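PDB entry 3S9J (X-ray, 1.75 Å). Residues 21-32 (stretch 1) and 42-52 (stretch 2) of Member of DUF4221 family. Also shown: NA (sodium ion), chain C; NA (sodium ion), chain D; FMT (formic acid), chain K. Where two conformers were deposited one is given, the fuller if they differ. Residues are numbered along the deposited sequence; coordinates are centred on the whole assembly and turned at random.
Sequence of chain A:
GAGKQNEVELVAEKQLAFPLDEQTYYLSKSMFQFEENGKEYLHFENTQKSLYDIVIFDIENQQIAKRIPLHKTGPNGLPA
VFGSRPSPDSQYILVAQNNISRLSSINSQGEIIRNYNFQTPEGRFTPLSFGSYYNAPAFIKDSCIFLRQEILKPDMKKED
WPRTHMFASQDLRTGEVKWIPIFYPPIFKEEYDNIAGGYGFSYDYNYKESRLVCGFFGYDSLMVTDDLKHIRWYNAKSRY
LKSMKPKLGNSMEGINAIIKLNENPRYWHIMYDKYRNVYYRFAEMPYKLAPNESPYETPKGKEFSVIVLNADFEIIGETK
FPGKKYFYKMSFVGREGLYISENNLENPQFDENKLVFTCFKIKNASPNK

Stretch 1 (21-32) DEQTYYLSKSMF
Stretch 2, residues 42-52: LHFENTQKSLY

Stretches 1 and 2 run antiparallel and bury 943 Å² between them, paired through the backbone at the strand end and through side chains and water where both become loop. Phe32 and His43 form the hydrogen-bonded pair (CA–CA 5.1 Å): Phe32 N donates to His43 O at 2.9 Å, and His43 N donates to Phe32 O at 2.8 Å. Met31, a selenomethionine, and Phe44 form the adjacent non-hydrogen-bonded pair (CA–CA 4.4 Å), where Met31 CA approaches His43 O at 3.0 Å in a CA-H...O contact. A further backbone bond runs from Glu45 N to Ser30 O, 3.1 Å.

Beyond it, side chains take over the pairing. Ser28 (phi/psi -129/140°, chi1 t) points toward stretch 2, and its hydroxyl serves twice: OG donates to Glu45 O at 2.7 Å and accepts from Ser30 N at 3.0 Å. Glu45, extended with chi1 and chi2 both t, receives Thr47 OG1 at OE2, 2.7 Å; OE2 is also hydrogen-bonded elsewhere in the structure, as are Glu45 OE1, Thr24 OG1, Ser30 OG and His43 NE2. Asn46 (chi1 t, chi2 42°) uses both ends of its amide on the opposing backbone: ND2 donates to Gln23 O at 2.9 Å and OD1 accepts from Tyr25 N at 3.0 Å. OD1 also accepts from water 4 (2.9 Å), which donates to Leu27 O (2.9 Å) and accepts from Gln48 N (3.2 Å), so one water satisfies three groups across the gap. Water 5 similarly joins Lys29 N (2.9 Å) to Gln48 OE1 (3.2 Å).

The buried Phe44 ring (chi1 t, chi2 -87°) packs against the segment from Tyr25 to Ser28, with Tyr25 O and Tyr26 O at its edge, Tyr25 O 3.2 Å from Phe44 CE1. Ser28 CB lies over its face in a CH-pi contact, 3.4 Å from the centroid and 12° off the ring normal. Met31 and Phe44 project to the same sheet face, with Met31 CB 4.1 Å from Phe44 CD2; Met31 SE also packs against Leu42 CD2 at 4.0 Å.

A type I turn, Asp21–Thr24, is closed by Thr24 N to Asp21 O (3.2 Å) and braced by Gln23 N to Asp21 OD1 (2.9 Å). Asp21 O and Thr24 O also bind sodium at 2.4 and 2.3 Å. The type II' turn Gln48–Leu51, with Lys49 at 56/-132° and Leu51 N bonded to Gln48 O (3.0 Å), presents Lys49 and Leu51 to Tyr25 (chi1 t, chi2 60°). Leu51 CD1 packs 3.5 Å from Tyr25 CB. The extended Lys49 lays CD over the ring, 4.1 Å from its centroid, and water 2 links Lys49 NZ (3.1 Å) to Tyr25 OH (2.6 Å).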

# COMPACT_ATOMS: atom_id res chain seq x y z
N ASP A 21 -15.49 0.30 -19.12
CA ASP A 21 -16.53 1.22 -19.52
C ASP A 21 -16.93 2.05 -18.29
O ASP A 21 -16.17 2.11 -17.32
CB ASP A 21 -17.72 0.50 -20.15
CG ASP A 21 -18.51 -0.37 -19.16
OD1 ASP A 21 -18.23 -0.40 -17.94
OD2 ASP A 21 -19.43 -1.07 -19.63
N GLU A 22 -18.09 2.69 -18.35
CA GLU A 22 -18.51 3.59 -17.25
C GLU A 22 -18.73 2.87 -15.91
O GLU A 22 -18.78 3.52 -14.87
CB GLU A 22 -19.81 4.32 -17.64
CG GLU A 22 -21.06 3.50 -17.66
CD GLU A 22 -21.26 2.67 -18.94
OE1 GLU A 22 -20.40 2.74 -19.88
OE2 GLU A 22 -22.28 1.96 -18.96
N GLN A 23 -18.90 1.54 -15.93
CA GLN A 23 -19.10 0.79 -14.70
C GLN A 23 -17.83 0.52 -13.89
O GLN A 23 -17.93 0.07 -12.74
CB GLN A 23 -19.78 -0.57 -14.98
CG GLN A 23 -21.24 -0.46 -15.38
CD GLN A 23 -21.94 -1.80 -15.11
OE1 GLN A 23 -21.75 -2.77 -15.85
NE2 GLN A 23 -22.69 -1.88 -13.99
N THR A 24 -16.67 0.76 -14.47
CA THR A 24 -15.40 0.53 -13.77
C THR A 24 -14.50 1.72 -13.95
O THR A 24 -14.10 2.01 -15.07
CB THR A 24 -14.68 -0.75 -14.27
OG1 THR A 24 -15.66 -1.81 -14.38
CG2 THR A 24 -13.54 -1.14 -13.27
N TYR A 25 -14.12 2.40 -12.86
CA TYR A 25 -13.19 3.52 -12.98
C TYR A 25 -11.78 2.98 -12.99
O TYR A 25 -11.48 1.94 -12.37
CB TYR A 25 -13.37 4.48 -11.81
CG TYR A 25 -12.66 5.79 -11.98
CD1 TYR A 25 -12.95 6.62 -13.05
CD2 TYR A 25 -11.67 6.18 -11.09
CE1 TYR A 25 -12.26 7.83 -13.22
CE2 TYR A 25 -11.02 7.40 -11.22
CZ TYR A 25 -11.34 8.21 -12.29
OH TYR A 25 -10.70 9.40 -12.48
N TYR A 26 -10.88 3.68 -13.70
CA TYR A 26 -9.53 3.11 -13.95
C TYR A 26 -8.64 3.11 -12.72
O TYR A 26 -7.63 2.42 -12.68
CB TYR A 26 -8.80 3.79 -15.11
CG TYR A 26 -8.33 5.21 -14.78
CD1 TYR A 26 -7.09 5.45 -14.22
CD2 TYR A 26 -9.17 6.27 -14.99
CE1 TYR A 26 -6.68 6.74 -13.87
CE2 TYR A 26 -8.76 7.58 -14.67
CZ TYR A 26 -7.51 7.78 -14.12
OH TYR A 26 -7.15 9.06 -13.80
N LEU A 27 -8.98 3.91 -11.72
CA LEU A 27 -8.20 4.03 -10.49
C LEU A 27 -8.85 3.26 -9.36
O LEU A 27 -10.04 3.42 -9.10
CB LEU A 27 -8.13 5.49 -10.04
CG LEU A 27 -7.42 5.74 -8.70
CD1 LEU A 27 -5.97 5.35 -8.83
CD2 LEU A 27 -7.57 7.19 -8.29
N SER A 28 -8.04 2.44 -8.68
CA SER A 28 -8.38 1.84 -7.42
C SER A 28 -7.29 2.09 -6.41
O SER A 28 -6.11 2.01 -6.76
CB SER A 28 -8.52 0.32 -7.56
OG SER A 28 -8.80 -0.25 -6.25
N LYS A 29 -7.68 2.37 -5.17
CA LYS A 29 -6.73 2.51 -4.06
C LYS A 29 -6.57 1.23 -3.25
O LYS A 29 -5.82 1.22 -2.28
CB LYS A 29 -7.14 3.66 -3.12
CG LYS A 29 -7.07 5.03 -3.82
CD LYS A 29 -7.30 6.16 -2.83
CE LYS A 29 -7.14 7.53 -3.44
NZ LYS A 29 -7.56 8.60 -2.41
N SER A 30 -7.24 0.16 -3.67
CA SER A 30 -7.16 -1.11 -2.96
C SER A 30 -7.25 -2.26 -3.98
O SER A 30 -8.32 -2.87 -4.20
CB SER A 30 -8.25 -1.19 -1.92
OG SER A 30 -8.09 -2.35 -1.08
N MSE A 31 -6.12 -2.50 -4.63
CA MSE A 31 -6.03 -3.52 -5.68
C MSE A 31 -4.90 -4.47 -5.33
O MSE A 31 -3.79 -4.04 -5.04
CB MSE A 31 -5.80 -2.95 -7.10
CG MSE A 31 -4.91 -1.83 -7.22
SE MSE A 31 -4.35 -1.86 -9.16
CE MSE A 31 -2.59 -2.68 -8.73
N PHE A 32 -5.22 -5.76 -5.30
CA PHE A 32 -4.27 -6.78 -4.90
C PHE A 32 -4.35 -7.99 -5.81
O PHE A 32 -5.43 -8.46 -6.13
CB PHE A 32 -4.60 -7.27 -3.50
CG PHE A 32 -4.52 -6.19 -2.42
CD1 PHE A 32 -3.30 -5.65 -2.08
CD2 PHE A 32 -5.67 -5.72 -1.79
CE1 PHE A 32 -3.22 -4.67 -1.09
CE2 PHE A 32 -5.61 -4.78 -0.79
CZ PHE A 32 -4.36 -4.23 -0.44
N LEU A 42 -6.65 -10.09 -10.34
CA LEU A 42 -6.50 -8.84 -9.62
C LEU A 42 -7.84 -8.47 -8.96
O LEU A 42 -8.86 -8.29 -9.63
CB LEU A 42 -5.99 -7.72 -10.56
CG LEU A 42 -5.58 -6.39 -9.94
CD1 LEU A 42 -4.43 -6.58 -8.96
CD2 LEU A 42 -5.22 -5.31 -11.02
N HIS A 43 -7.81 -8.38 -7.64
CA HIS A 43 -8.90 -7.84 -6.84
C HIS A 43 -8.82 -6.32 -6.99
O HIS A 43 -7.81 -5.72 -6.63
CB HIS A 43 -8.68 -8.23 -5.40
CG HIS A 43 -9.61 -7.56 -4.42
ND1 HIS A 43 -10.60 -8.25 -3.76
CD2 HIS A 43 -9.66 -6.28 -3.95
CE1 HIS A 43 -11.26 -7.43 -2.96
NE2 HIS A 43 -10.69 -6.23 -3.03
N PHE A 44 -9.86 -5.68 -7.49
CA PHE A 44 -9.80 -4.25 -7.78
C PHE A 44 -11.01 -3.59 -7.14
O PHE A 44 -12.11 -3.68 -7.66
CB PHE A 44 -9.79 -4.08 -9.29
CG PHE A 44 -9.65 -2.66 -9.81
CD1 PHE A 44 -10.77 -1.85 -9.99
CD2 PHE A 44 -8.41 -2.18 -10.21
CE1 PHE A 44 -10.64 -0.56 -10.55
CE2 PHE A 44 -8.29 -0.89 -10.76
CZ PHE A 44 -9.42 -0.10 -10.94
N GLU A 45 -10.79 -2.94 -6.00
CA GLU A 45 -11.87 -2.25 -5.33
C GLU A 45 -12.31 -1.09 -6.20
O GLU A 45 -11.50 -0.25 -6.54
CB GLU A 45 -11.48 -1.74 -3.97
CG GLU A 45 -12.64 -1.11 -3.22
CD GLU A 45 -12.22 -0.63 -1.86
OE1 GLU A 45 -11.70 -1.46 -1.09
OE2 GLU A 45 -12.42 0.56 -1.56
N ASN A 46 -13.57 -1.03 -6.55
CA ASN A 46 -14.07 -0.02 -7.52
C ASN A 46 -15.05 0.88 -6.78
O ASN A 46 -16.27 0.82 -6.99
CB ASN A 46 -14.74 -0.80 -8.67
CG ASN A 46 -15.27 0.08 -9.77
OD1 ASN A 46 -14.62 1.06 -10.18
ND2 ASN A 46 -16.47 -0.26 -10.28
N THR A 47 -14.48 1.71 -5.90
CA THR A 47 -15.29 2.57 -5.02
C THR A 47 -15.00 4.05 -5.27
O THR A 47 -15.48 4.92 -4.52
CB THR A 47 -15.02 2.25 -3.53
OG1 THR A 47 -13.61 2.26 -3.31
CG2 THR A 47 -15.63 0.86 -3.19
N GLN A 48 -14.22 4.37 -6.29
CA GLN A 48 -13.97 5.78 -6.61
C GLN A 48 -15.21 6.42 -7.22
O GLN A 48 -16.04 5.77 -7.85
CB GLN A 48 -12.80 5.96 -7.56
CG GLN A 48 -11.47 5.56 -6.96
CD GLN A 48 -11.05 6.41 -5.78
OE1 GLN A 48 -10.71 5.91 -4.72
NE2 GLN A 48 -11.11 7.66 -5.96
N LYS A 49 -15.34 7.72 -7.01
CA LYS A 49 -16.43 8.46 -7.60
C LYS A 49 -17.76 7.89 -7.24
O LYS A 49 -18.00 7.61 -6.07
CB LYS A 49 -16.19 8.68 -9.13
CG LYS A 49 -14.89 9.37 -9.42
CD LYS A 49 -14.79 9.70 -10.95
CE LYS A 49 -13.79 10.75 -11.25
NZ LYS A 49 -13.98 11.18 -12.68
N SER A 50 -18.68 7.69 -8.19
CA SER A 50 -20.01 7.21 -7.87
C SER A 50 -20.08 5.69 -7.83
O SER A 50 -21.13 5.13 -7.57
CB SER A 50 -21.02 7.74 -8.91
OG SER A 50 -20.70 7.24 -10.20
N LEU A 51 -18.97 5.03 -8.13
CA LEU A 51 -18.97 3.57 -8.22
C LEU A 51 -18.85 2.96 -6.84
O LEU A 51 -18.28 3.55 -5.93
CB LEU A 51 -17.80 3.09 -9.07
CG LEU A 51 -17.90 3.64 -10.51
CD1 LEU A 51 -16.66 3.37 -11.21
CD2 LEU A 51 -19.11 3.05 -11.24
N TYR A 52 -19.39 1.76 -6.68
CA TYR A 52 -19.33 1.09 -5.37
C TYR A 52 -19.50 -0.42 -5.49
O TYR A 52 -20.56 -0.98 -5.20
CB TYR A 52 -20.39 1.69 -4.46
CG TYR A 52 -20.14 1.55 -2.97
CD1 TYR A 52 -19.12 2.26 -2.35
CD2 TYR A 52 -20.93 0.72 -2.18
CE1 TYR A 52 -18.92 2.19 -0.97
CE2 TYR A 52 -20.71 0.63 -0.79
CZ TYR A 52 -19.73 1.39 -0.20
OH TYR A 52 -19.56 1.35 1.17
NA NA C . -14.44 3.59 -16.68
NA NA D . -22.91 -0.96 -5.16
C FMT K . -3.74 9.59 -13.62
O1 FMT K . -2.69 10.29 -13.50
O2 FMT K . -4.74 9.69 -12.89
O HOH W 1 -16.01 4.80 -14.89
O HOH W 2 -11.37 11.08 -14.30
O HOH W 3 -12.57 5.00 -16.16
O HOH W 4 -12.84 2.80 -8.72
O HOH W 5 -10.42 2.78 -4.41
O HOH W 6 -23.01 -3.01 -6.29
O HOH W 7 -22.96 0.28 -7.21
O HOH W 8 -23.99 1.08 -4.15